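Side-chain contacts in putative sarcosine dimethylglycine methyltransferase (Galdieria sulphuraria, PDB 2O57), which probably transfers methyl groups from S-adenosylmethionine to sarcosine or dimethylglycine: residues 100-105 with 126-131; 72-77 with 153-158; 255-258 with 264-267; 95-100 with 108-113. All coordinates share one frame; numbering follows the deposited sequence.

Contact 1: residues 100-105 with 126-131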
loop_
_atom_site.group_PDB
_atom_site.type_symbol
_atom_site.label_atom_id
_atom_site.label_comp_id
_atom_site.label_asym_id
_atom_site.label_seq_id
_atom_site.Cartn_x
_atom_site.Cartn_y
_atom_site.Cartn_z
ATOM N N LEU A 100 -1.777 7.074 -18.843
ATOM C CA LEU A 100 -0.882 8.097 -18.282
ATOM C C LEU A 100 -0.718 9.349 -19.178
ATOM O O LEU A 100 -0.647 10.498 -18.690
ATOM C CB LEU A 100 0.474 7.462 -17.965
ATOM C CG LEU A 100 0.510 6.391 -16.862
ATOM C CD1 LEU A 100 1.943 5.873 -16.801
ATOM C CD2 LEU A 100 0.105 6.991 -15.516
ATOM N N VAL A 101 -0.625 9.120 -20.487
ATOM C CA VAL A 101 -0.478 10.212 -21.446
ATOM C C VAL A 101 -1.745 11.109 -21.398
ATOM O O VAL A 101 -1.621 12.331 -21.238
ATOM C CB VAL A 101 -0.172 9.697 -22.888
ATOM C CG1 VAL A 101 -0.282 10.853 -23.935
ATOM C CG2 VAL A 101 1.209 9.009 -22.934
ATOM N N ARG A 102 -2.937 10.515 -21.495
ATOM C CA ARG A 102 -4.185 11.309 -21.454
ATOM C C ARG A 102 -4.333 12.041 -20.108
ATOM O O ARG A 102 -4.854 13.158 -20.066
ATOM C CB ARG A 102 -5.462 10.460 -21.708
ATOM C CG ARG A 102 -5.532 9.659 -23.036
ATOM C CD ARG A 102 -6.857 8.868 -23.100
ATOM N NE ARG A 102 -6.951 7.867 -24.175
ATOM C CZ ARG A 102 -7.242 8.196 -25.426
ATOM N NH1 ARG A 102 -7.443 9.470 -25.721
ATOM N NH2 ARG A 102 -7.342 7.277 -26.377
ATOM N N LYS A 103 -3.882 11.421 -19.017
ATOM C CA LYS A 103 -4.131 11.981 -17.681
ATOM C C LYS A 103 -3.110 13.069 -17.286
ATOM O O LYS A 103 -3.493 14.108 -16.761
ATOM C CB LYS A 103 -4.179 10.874 -16.608
ATOM C CG LYS A 103 -4.643 11.380 -15.240
ATOM C CD LYS A 103 -4.984 10.237 -14.331
ATOM C CE LYS A 103 -5.859 10.727 -13.203
ATOM N NZ LYS A 103 -7.218 10.976 -13.758
ATOM N N PHE A 104 -1.834 12.828 -17.582
ATOM C CA PHE A 104 -0.715 13.697 -17.147
ATOM C C PHE A 104 0.008 14.449 -18.281
ATOM O O PHE A 104 0.777 15.374 -18.018
ATOM C CB PHE A 104 0.309 12.859 -16.347
ATOM C CG PHE A 104 -0.251 12.286 -15.087
ATOM C CD1 PHE A 104 -0.349 13.077 -13.932
ATOM C CD2 PHE A 104 -0.725 10.965 -15.054
ATOM C CE1 PHE A 104 -0.886 12.553 -12.754
ATOM C CE2 PHE A 104 -1.267 10.417 -13.874
ATOM C CZ PHE A 104 -1.364 11.213 -12.726
ATOM N N GLY A 105 -0.228 14.074 -19.534
ATOM C CA GLY A 105 0.508 14.681 -20.641
ATOM C C GLY A 105 2.013 14.391 -20.623
ATOM O O GLY A 105 2.807 15.170 -21.158
ATOM N N ASN A 126 -1.846 5.193 -32.854
ATOM C CA ASN A 126 -2.152 5.896 -34.094
ATOM C C ASN A 126 -3.637 6.286 -34.159
ATOM O O ASN A 126 -3.937 7.439 -34.412
ATOM C CB ASN A 126 -1.737 5.058 -35.303
ATOM C CG ASN A 126 -0.225 5.071 -35.538
ATOM O OD1 ASN A 126 0.474 6.049 -35.226
ATOM N ND2 ASN A 126 0.285 3.983 -36.129
ATOM N N GLN A 127 -4.550 5.342 -33.895
ATOM C CA GLN A 127 -6.006 5.641 -33.886
ATOM C C GLN A 127 -6.352 6.694 -32.805
ATOM O O GLN A 127 -7.223 7.553 -33.010
ATOM C CB GLN A 127 -6.829 4.388 -33.587
ATOM C CG GLN A 127 -7.008 3.396 -34.741
ATOM C CD GLN A 127 -7.912 2.209 -34.360
ATOM O OE1 GLN A 127 -8.810 2.335 -33.505
ATOM N NE2 GLN A 127 -7.671 1.041 -34.995
ATOM N N ALA A 128 -5.661 6.617 -31.658
ATOM C CA ALA A 128 -5.914 7.534 -30.537
ATOM C C ALA A 128 -5.396 8.942 -30.824
ATOM O O ALA A 128 -5.780 9.892 -30.153
ATOM C CB ALA A 128 -5.276 6.990 -29.250
ATOM N N GLY A 129 -4.520 9.061 -31.810
ATOM C CA GLY A 129 -3.830 10.316 -32.061
ATOM C C GLY A 129 -2.780 10.559 -30.988
ATOM O O GLY A 129 -2.481 11.697 -30.673
ATOM N N LEU A 130 -2.206 9.488 -30.427
ATOM C CA LEU A 130 -1.213 9.648 -29.354
ATOM C C LEU A 130 0.208 9.237 -29.745
ATOM O O LEU A 130 1.099 9.076 -28.882
ATOM C CB LEU A 130 -1.670 8.881 -28.094
ATOM C CG LEU A 130 -3.016 9.312 -27.468
ATOM C CD1 LEU A 130 -3.470 8.310 -26.365
ATOM C CD2 LEU A 130 -2.938 10.765 -26.900
ATOM N N ALA A 131 0.427 9.070 -31.049
ATOM C CA ALA A 131 1.680 8.499 -31.529
ATOM C C ALA A 131 2.892 9.435 -31.334
ATOM O O ALA A 131 4.031 8.972 -31.287
ATOM C CB ALA A 131 1.539 8.073 -32.966
HETATM O O HOH W 1 -7.443 10.460 -27.975
#
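Leu-130 lies against Val-101 and Arg-102 where the C-terminal parts of two helices meet in a Rossmann-like methyltransferase fold. Helix 95-104 supplies Val-101 and Arg-102. Helix 115-128 closes at Gly-129 with a Schellman motif: Gly-129 takes a positive phi of 73°, and its N bonds back to Asn-126 O. The chain then turns, and Leu-130 points toward the other helix.

The apolar part is small. Val-101 CG1 and Leu-130 CD2 are 4.0 Å apart, and the two side chains run past each other in opposite directions. On Val-101, CG1 is anti to the backbone N (chi1 169°), which turns this branch toward Leu-130. Val-101 also touches Ile-108 on strand 107-112, so the inner side of the contact is continuous with the core.

The second kind of contact is a methyl group on a flat cation. The Arg-102 chain is extended from CG to NE and crosses Leu-130 at about a right angle. Leu-130 CD1 sits over the centre of one guanidinium face, 3.9 Å from Arg-102 CZ. Ala-128 CB meets the same group obliquely, 3.6 Å from Arg-102 NH2. These methyls probably restrict the swing of this largely exposed arginine.

No direct hydrogen bond joins the segments; the polar link is through water. The carbonyl bridged is at the C-terminal end of helix 115-128, whose partial negative charge would probably suit the guanidinium. One water accepts from Arg-102 NH1 at a short 2.5 Å and donates to Ala-128 O at 2.8 Å.

Contact 2: residues 72-77 with 153-158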
loop_
_atom_site.group_PDB
_atom_site.type_symbol
_atom_site.label_atom_id
_atom_site.label_comp_id
_atom_site.label_asym_id
_atom_site.label_seq_id
_atom_site.Cartn_x
_atom_site.Cartn_y
_atom_site.Cartn_z
ATOM N N SER A 72 -1.611 7.648 -8.808
ATOM C CA SER A 72 -1.694 8.603 -7.709
ATOM C C SER A 72 -0.457 8.547 -6.809
ATOM O O SER A 72 0.049 9.585 -6.401
ATOM C CB SER A 72 -2.996 8.389 -6.915
ATOM O OG SER A 72 -3.086 9.312 -5.840
ATOM N N GLU A 73 0.050 7.341 -6.536
ATOM C CA GLU A 73 1.235 7.157 -5.696
ATOM C C GLU A 73 2.418 7.820 -6.423
ATOM O O GLU A 73 3.130 8.621 -5.842
ATOM C CB GLU A 73 1.504 5.661 -5.410
ATOM C CG GLU A 73 0.375 4.955 -4.575
ATOM C CD GLU A 73 0.381 5.326 -3.115
ATOM O OE1 GLU A 73 1.370 5.944 -2.643
ATOM O OE2 GLU A 73 -0.591 5.001 -2.419
ATOM N N LEU A 74 2.570 7.520 -7.709
ATOM C CA LEU A 74 3.620 8.100 -8.522
ATOM C C LEU A 74 3.520 9.636 -8.591
ATOM O O LEU A 74 4.528 10.328 -8.506
ATOM C CB LEU A 74 3.562 7.509 -9.928
ATOM C CG LEU A 74 4.809 7.555 -10.806
ATOM C CD1 LEU A 74 6.064 7.086 -10.058
ATOM C CD2 LEU A 74 4.563 6.649 -12.043
ATOM N N ALA A 75 2.309 10.163 -8.759
ATOM C CA ALA A 75 2.105 11.622 -8.860
ATOM C C ALA A 75 2.562 12.374 -7.596
ATOM O O ALA A 75 3.108 13.502 -7.676
ATOM C CB ALA A 75 0.641 11.946 -9.185
HETATM N N MSE A 76 2.344 11.742 -6.430
HETATM C CA MSE A 76 2.758 12.332 -5.138
HETATM C C MSE A 76 4.279 12.534 -5.078
HETATM O O MSE A 76 4.753 13.370 -4.314
HETATM C CB MSE A 76 2.275 11.473 -3.938
HETATM C CG MSE A 76 0.746 11.403 -3.787
HETATM SE SE MSE A 76 0.035 13.092 -3.232
HETATM C CE MSE A 76 0.201 12.868 -1.309
ATOM N N THR A 77 5.050 11.797 -5.885
ATOM C CA THR A 77 6.524 11.986 -5.891
ATOM C C THR A 77 6.994 13.164 -6.760
ATOM O O THR A 77 8.192 13.465 -6.776
ATOM C CB THR A 77 7.308 10.687 -6.325
ATOM O OG1 THR A 77 7.189 10.491 -7.745
ATOM C CG2 THR A 77 6.816 9.434 -5.528
ATOM N N PHE A 153 10.826 8.530 -14.974
ATOM C CA PHE A 153 10.108 7.493 -14.231
ATOM C C PHE A 153 9.964 6.201 -15.044
ATOM O O PHE A 153 10.091 6.192 -16.284
ATOM C CB PHE A 153 8.721 7.985 -13.735
ATOM C CG PHE A 153 7.726 8.229 -14.837
ATOM C CD1 PHE A 153 6.846 7.213 -15.242
ATOM C CD2 PHE A 153 7.637 9.488 -15.463
ATOM C CE1 PHE A 153 5.907 7.452 -16.280
ATOM C CE2 PHE A 153 6.703 9.735 -16.485
ATOM C CZ PHE A 153 5.831 8.702 -16.886
ATOM N N ILE A 154 9.796 5.112 -14.305
ATOM C CA ILE A 154 9.506 3.781 -14.825
ATOM C C ILE A 154 8.203 3.272 -14.177
ATOM O O ILE A 154 7.975 3.412 -12.948
ATOM C CB ILE A 154 10.639 2.757 -14.553
ATOM C CG1 ILE A 154 11.899 3.168 -15.283
ATOM C CG2 ILE A 154 10.198 1.289 -14.954
ATOM C CD1 ILE A 154 13.198 2.326 -14.900
ATOM N N TRP A 155 7.378 2.640 -15.007
ATOM C CA TRP A 155 6.111 2.055 -14.597
ATOM C C TRP A 155 6.182 0.620 -15.054
ATOM O O TRP A 155 6.543 0.356 -16.233
ATOM C CB TRP A 155 5.003 2.776 -15.359
ATOM C CG TRP A 155 3.565 2.226 -15.285
ATOM C CD1 TRP A 155 3.028 1.184 -16.011
ATOM C CD2 TRP A 155 2.493 2.756 -14.496
ATOM N NE1 TRP A 155 1.678 1.041 -15.727
ATOM C CE2 TRP A 155 1.325 1.989 -14.796
ATOM C CE3 TRP A 155 2.397 3.816 -13.576
ATOM C CZ2 TRP A 155 0.075 2.245 -14.199
ATOM C CZ3 TRP A 155 1.151 4.077 -12.967
ATOM C CH2 TRP A 155 -0.003 3.302 -13.308
ATOM N N SER A 156 5.867 -0.321 -14.159
ATOM C CA SER A 156 5.833 -1.733 -14.582
ATOM C C SER A 156 4.776 -2.489 -13.782
ATOM O O SER A 156 4.911 -2.661 -12.573
ATOM C CB SER A 156 7.221 -2.358 -14.384
ATOM O OG SER A 156 7.246 -3.685 -14.880
ATOM N N GLN A 157 3.755 -2.986 -14.450
ATOM C CA GLN A 157 2.664 -3.686 -13.769
ATOM C C GLN A 157 2.674 -5.171 -14.100
ATOM O O GLN A 157 2.433 -5.567 -15.264
ATOM C CB GLN A 157 1.331 -3.088 -14.181
ATOM C CG GLN A 157 1.066 -1.724 -13.571
ATOM C CD GLN A 157 -0.254 -1.151 -14.094
ATOM O OE1 GLN A 157 -0.433 -0.962 -15.296
ATOM N NE2 GLN A 157 -1.163 -0.885 -13.202
ATOM N N ASP A 158 3.016 -5.962 -13.083
ATOM C CA ASP A 158 2.937 -7.442 -13.102
ATOM C C ASP A 158 3.837 -8.079 -14.160
ATOM O O ASP A 158 3.577 -9.177 -14.617
ATOM C CB ASP A 158 1.475 -7.898 -13.290
ATOM C CG ASP A 158 0.542 -7.339 -12.195
ATOM O OD1 ASP A 158 1.056 -6.828 -11.163
ATOM O OD2 ASP A 158 -0.687 -7.442 -12.374
#
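Leu-74 O is gripped twice by Thr-77: the hydroxyl OG1 donates to it at 2.8 Å and the backbone N at 3.0 Å. The OG1 bond lies in the carbonyl plane, with a C=O...donor angle of 147°. The two bonds tie off the last turn of helix 59-76 just behind the leucine that makes the contact.

Across the contact the interaction is purely apolar. Leu-74 points toward strand 151-157, and one methyl, CD2, does all the touching. It lies 3.9 Å from Trp-155 CE3, at the edge of the indole and in its plane. It also lies 4.0 Å from Phe-153 CD1, meeting that ring obliquely. With CG between the backbone N and the carbonyl carbon (chi1 68°), the Phe-153 side chain is set across Leu-74 at about a right angle. One methyl thus touches two aromatic residues of the same strand, from directions roughly at right angles. Trp-155 has a polar tie of its own: NE1 makes a weak bond, 2.9 Å and bent, to Gln-157 OE1.

All three touching residues are buried. Helix 59-76 packs here against the Rossmann-like methyltransferase sheet, in which strand 151-157 runs between strands 85-89 and 181-190. Leu-74 also packs on Val-182 of the latter. Trp-155 is further covered by Leu-70 and Ala-71 of helix 59-76 and by Ala-96 and Leu-100 of helix 95-104.

Contact 3: residues 255-258 with 264-267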
loop_
_atom_site.group_PDB
_atom_site.type_symbol
_atom_site.label_atom_id
_atom_site.label_comp_id
_atom_site.label_asym_id
_atom_site.label_seq_id
_atom_site.Cartn_x
_atom_site.Cartn_y
_atom_site.Cartn_z
ATOM N N GLU A 255 -17.550 -20.072 -25.780
ATOM C CA GLU A 255 -17.337 -18.932 -26.661
ATOM C C GLU A 255 -15.874 -18.826 -27.179
ATOM O O GLU A 255 -15.621 -18.403 -28.304
ATOM C CB GLU A 255 -17.752 -17.709 -25.852
ATOM C CG GLU A 255 -17.614 -16.355 -26.469
ATOM C CD GLU A 255 -17.961 -15.273 -25.457
ATOM O OE1 GLU A 255 -18.964 -15.449 -24.737
ATOM O OE2 GLU A 255 -17.240 -14.257 -25.371
ATOM N N ILE A 256 -14.916 -19.256 -26.372
ATOM C CA ILE A 256 -13.489 -19.100 -26.692
ATOM C C ILE A 256 -12.815 -20.416 -27.119
ATOM O O ILE A 256 -11.615 -20.434 -27.471
ATOM C CB ILE A 256 -12.722 -18.534 -25.456
ATOM C CG1 ILE A 256 -12.745 -19.562 -24.300
ATOM C CG2 ILE A 256 -13.289 -17.162 -25.039
ATOM C CD1 ILE A 256 -11.992 -19.113 -23.059
ATOM N N ALA A 257 -13.573 -21.508 -27.114
ATOM C CA ALA A 257 -12.972 -22.866 -27.179
ATOM C C ALA A 257 -12.273 -23.173 -28.509
ATOM O O ALA A 257 -11.434 -24.101 -28.590
ATOM C CB ALA A 257 -13.999 -23.907 -26.916
ATOM N N SER A 258 -12.613 -22.423 -29.554
ATOM C CA SER A 258 -11.901 -22.608 -30.840
ATOM C C SER A 258 -10.440 -22.105 -30.792
ATOM O O SER A 258 -9.576 -22.639 -31.502
ATOM C CB SER A 258 -12.656 -21.959 -32.031
ATOM O OG SER A 258 -12.691 -20.537 -31.904
ATOM N N PHE A 264 -6.130 -26.185 -22.883
ATOM C CA PHE A 264 -5.556 -24.942 -22.403
ATOM C C PHE A 264 -6.367 -24.400 -21.212
ATOM O O PHE A 264 -5.788 -23.930 -20.215
ATOM C CB PHE A 264 -5.471 -23.881 -23.496
ATOM C CG PHE A 264 -5.279 -22.502 -22.924
ATOM C CD1 PHE A 264 -4.039 -22.118 -22.433
ATOM C CD2 PHE A 264 -6.350 -21.633 -22.806
ATOM C CE1 PHE A 264 -3.851 -20.871 -21.857
ATOM C CE2 PHE A 264 -6.175 -20.384 -22.233
ATOM C CZ PHE A 264 -4.929 -19.999 -21.740
ATOM N N GLN A 265 -7.691 -24.430 -21.336
ATOM C CA GLN A 265 -8.577 -23.857 -20.316
ATOM C C GLN A 265 -8.387 -24.571 -18.997
ATOM O O GLN A 265 -8.296 -23.941 -17.943
ATOM C CB GLN A 265 -10.045 -23.934 -20.732
ATOM C CG GLN A 265 -10.389 -22.981 -21.864
ATOM C CD GLN A 265 -11.850 -23.043 -22.251
ATOM O OE1 GLN A 265 -12.729 -23.079 -21.384
ATOM N NE2 GLN A 265 -12.126 -23.072 -23.562
ATOM N N ALA A 266 -8.298 -25.894 -19.063
ATOM C CA ALA A 266 -8.115 -26.700 -17.865
ATOM C C ALA A 266 -6.788 -26.332 -17.190
ATOM O O ALA A 266 -6.783 -26.121 -15.987
ATOM C CB ALA A 266 -8.237 -28.209 -18.182
ATOM N N ASN A 267 -5.698 -26.178 -17.963
ATOM C CA ASN A 267 -4.377 -25.775 -17.448
ATOM C C ASN A 267 -4.389 -24.367 -16.851
ATOM O O ASN A 267 -3.772 -24.133 -15.797
ATOM C CB ASN A 267 -3.284 -25.776 -18.544
ATOM C CG ASN A 267 -2.928 -27.187 -19.042
ATOM O OD1 ASN A 267 -3.039 -28.155 -18.304
ATOM N ND2 ASN A 267 -2.475 -27.288 -20.299
#
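The contact of Gln-265 with Ile-256 and Ala-257 is a buried local packing, in which an amide lies against aliphatic groups. It joins the short, weakly bonded helix 253-256 and the residues just after it to the first turns of helix 262-280. The nearest backbones are those of Ala-257 and Gln-265, with CA atoms 8.2 Å apart.

Gln-265 covers this gap with an extended side chain. Its CG is anti to the carbonyl carbon (chi1 -71°), and the chain is straight beyond CG. Ile-256 lies over one face of the amide. Its CG1 is above Gln-265 NE2, at 3.6 Å, and its CD1 is above the bond between CD and NE2 of Gln-265, 4.0 Å from either atom. Ala-257 comes from another side: its CA meets Gln-265 NE2 at 3.7 Å, near the amide plane and beyond the nitrogen. The Ile-256 and Gln-265 side chains cross obliquely.

The segments belong to a helix-loop-helix connection. It lies in the helical excursion between strands 226-233 and 284-293 of the methyltransferase sheet. No hydrogen bond runs between the segments, but the amide is satisfied by nearby residues. Gln-265 OE1 bonds with Ser-253 OG, and NE2 donates to Cys-260 O in the loop. With both ends tied, the amide is fixed in rotation.

An alanine in place of Ile-256 would lose CG1 and CD1 and would probably leave that face of the Gln-265 amide without its aliphatic cover. Ile-256 also touches Phe-35 and His-38, and Phe-264 touches Asp-28 and Asp-31, so helix 27-40 borders both segments.

Contact 4: residues 95-100 with 108-113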
loop_
_atom_site.group_PDB
_atom_site.type_symbol
_atom_site.label_atom_id
_atom_site.label_comp_id
_atom_site.label_asym_id
_atom_site.label_seq_id
_atom_site.Cartn_x
_atom_site.Cartn_y
_atom_site.Cartn_z
ATOM N N GLY A 95 -2.119 -0.016 -22.743
ATOM C CA GLY A 95 -3.240 0.588 -22.046
ATOM C C GLY A 95 -2.815 1.612 -20.997
ATOM O O GLY A 95 -3.388 2.715 -20.945
ATOM N N ALA A 96 -1.846 1.231 -20.149
ATOM C CA ALA A 96 -1.324 2.121 -19.100
ATOM C C ALA A 96 -0.687 3.332 -19.719
ATOM O O ALA A 96 -0.808 4.413 -19.173
ATOM C CB ALA A 96 -0.299 1.415 -18.260
ATOM N N ALA A 97 0.057 3.141 -20.816
ATOM C CA ALA A 97 0.753 4.243 -21.452
ATOM C C ALA A 97 -0.265 5.276 -21.948
ATOM O O ALA A 97 -0.101 6.473 -21.704
ATOM C CB ALA A 97 1.630 3.765 -22.599
ATOM N N ARG A 98 -1.316 4.805 -22.620
ATOM C CA ARG A 98 -2.380 5.704 -23.049
ATOM C C ARG A 98 -3.077 6.385 -21.871
ATOM O O ARG A 98 -3.313 7.592 -21.930
ATOM C CB ARG A 98 -3.400 5.013 -23.969
ATOM C CG ARG A 98 -2.782 4.780 -25.388
ATOM C CD ARG A 98 -3.746 4.068 -26.336
ATOM N NE ARG A 98 -4.095 2.706 -25.878
ATOM C CZ ARG A 98 -3.387 1.599 -26.113
ATOM N NH1 ARG A 98 -2.241 1.669 -26.795
ATOM N NH2 ARG A 98 -3.851 0.407 -25.659
ATOM N N PHE A 99 -3.389 5.619 -20.817
ATOM C CA PHE A 99 -3.954 6.182 -19.558
ATOM C C PHE A 99 -3.075 7.326 -18.981
ATOM O O PHE A 99 -3.566 8.426 -18.682
ATOM C CB PHE A 99 -4.118 5.058 -18.533
ATOM C CG PHE A 99 -4.446 5.522 -17.134
ATOM C CD1 PHE A 99 -5.761 5.813 -16.785
ATOM C CD2 PHE A 99 -3.449 5.634 -16.165
ATOM C CE1 PHE A 99 -6.075 6.232 -15.490
ATOM C CE2 PHE A 99 -3.748 6.038 -14.853
ATOM C CZ PHE A 99 -5.054 6.327 -14.515
ATOM N N LEU A 100 -1.777 7.074 -18.843
ATOM C CA LEU A 100 -0.882 8.097 -18.282
ATOM C C LEU A 100 -0.718 9.349 -19.178
ATOM O O LEU A 100 -0.647 10.498 -18.690
ATOM C CB LEU A 100 0.474 7.462 -17.965
ATOM C CG LEU A 100 0.510 6.391 -16.862
ATOM C CD1 LEU A 100 1.943 5.873 -16.801
ATOM C CD2 LEU A 100 0.105 6.991 -15.516
ATOM N N ILE A 108 5.614 8.442 -23.035
ATOM C CA ILE A 108 5.912 7.081 -22.587
ATOM C C ILE A 108 6.591 6.283 -23.692
ATOM O O ILE A 108 6.065 6.200 -24.809
ATOM C CB ILE A 108 4.621 6.302 -22.179
ATOM C CG1 ILE A 108 3.829 7.031 -21.062
ATOM C CG2 ILE A 108 4.951 4.857 -21.761
ATOM C CD1 ILE A 108 4.445 6.905 -19.700
ATOM N N ASP A 109 7.724 5.651 -23.364
ATOM C CA ASP A 109 8.286 4.621 -24.237
ATOM C C ASP A 109 7.863 3.271 -23.659
ATOM O O ASP A 109 8.121 2.996 -22.484
ATOM C CB ASP A 109 9.803 4.684 -24.279
ATOM C CG ASP A 109 10.325 5.947 -24.948
ATOM O OD1 ASP A 109 9.609 6.571 -25.748
ATOM O OD2 ASP A 109 11.472 6.292 -24.698
ATOM N N CYS A 110 7.266 2.422 -24.500
ATOM C CA CYS A 110 6.851 1.090 -24.077
ATOM C C CYS A 110 7.938 0.109 -24.487
ATOM O O CYS A 110 8.443 0.179 -25.629
ATOM C CB CYS A 110 5.506 0.715 -24.736
ATOM S SG CYS A 110 4.125 1.717 -24.281
ATOM N N LEU A 111 8.326 -0.778 -23.572
ATOM C CA LEU A 111 9.238 -1.868 -23.901
ATOM C C LEU A 111 8.509 -3.163 -23.673
ATOM O O LEU A 111 7.985 -3.401 -22.580
ATOM C CB LEU A 111 10.533 -1.826 -23.082
ATOM C CG LEU A 111 11.609 -2.835 -23.510
ATOM C CD1 LEU A 111 12.143 -2.489 -24.889
ATOM C CD2 LEU A 111 12.752 -2.785 -22.477
ATOM N N ASN A 112 8.450 -4.004 -24.698
ATOM C CA ASN A 112 7.649 -5.203 -24.584
ATOM C C ASN A 112 8.252 -6.286 -25.482
ATOM O O ASN A 112 8.734 -5.971 -26.583
ATOM C CB ASN A 112 6.218 -4.866 -25.015
ATOM C CG ASN A 112 5.192 -5.869 -24.552
ATOM O OD1 ASN A 112 5.046 -6.123 -23.349
ATOM N ND2 ASN A 112 4.392 -6.375 -25.489
ATOM N N ILE A 113 8.194 -7.529 -25.013
ATOM C CA ILE A 113 8.815 -8.656 -25.702
ATOM C C ILE A 113 7.914 -9.282 -26.767
ATOM O O ILE A 113 8.398 -10.028 -27.586
ATOM C CB ILE A 113 9.338 -9.755 -24.694
ATOM C CG1 ILE A 113 10.419 -10.645 -25.318
ATOM C CG2 ILE A 113 8.189 -10.603 -24.103
ATOM C CD1 ILE A 113 11.787 -9.948 -25.591
#
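Helix 95-100 and strand 108-112 run antiparallel, at 174° between their directions, with their axes 9.1 Å apart at closest approach. The nearest backbones are those of Ala-97 and Ile-108, with CA atoms 6.0 Å apart. Such a close approach suits the single methyl of an alanine. The helix and strand belong to the beta-alpha-beta unit of strand 85-89, helix 95-104 and strand 107-112, the start of the Rossmann-like fold. Gly-95 and Ala-97 fit glycine-rich sequence patterns that, in relatives, commonly mark the cofactor loop.

Ala-97 CB points toward the strand and meets two side chains. It is 3.6 Å from Ile-108 CG2 and 3.6 Å from Cys-110 SG. Ile-108 and Cys-110 are alternate residues of the strand, so both turn to the helix. Ile-108 uses its other branch on Leu-100, where the CD1 methyls of the two residues are 4.0 Å apart and the side chains cross at about a right angle. On Ile-108, CG2 is anti to the backbone N while CG1 is anti to the carbonyl carbon (chi1 -57°). CG2 thus meets Ala-97, while the CG1 branch passes the Ala-97 backbone and ends with CD1 on Leu-100.

An alanine at Ile-108 would strip away both branches; Leu-100 CD1 would probably lose its partner on the strand, and Ala-97 CB its CG2 neighbour, though not Cys-110.

No hydrogen bond crosses the contact. All four touching residues are buried, and helix and strand are held together here by the fit of apolar surfaces, with neither charge nor direct polar pairing between them.

Overall arrangement
Contacts 1, 2 and 4 form one cluster in the Rossmann-like domain. Contacts 1 and 4 have centres about 10 Å apart and share helix 95-104 and Leu-100. The centre of contact 2 is about 12 Å from that of contact 4 and about 17 Å from that of contact 1, and it touches both, as through Leu-100 and Trp-155. Contacts 2 and 4 reach the same sheet. Along the chain, the segments of contacts 4 and 1 alternate, and both fall between the two segments of contact 2. Contact 3 comes later, its centre about 28 to 34 Å from the others, in the helices before the last strand. Contacts 2 and 4 lie in the layered core, and contact 1 extends the packing to its partly buried margin.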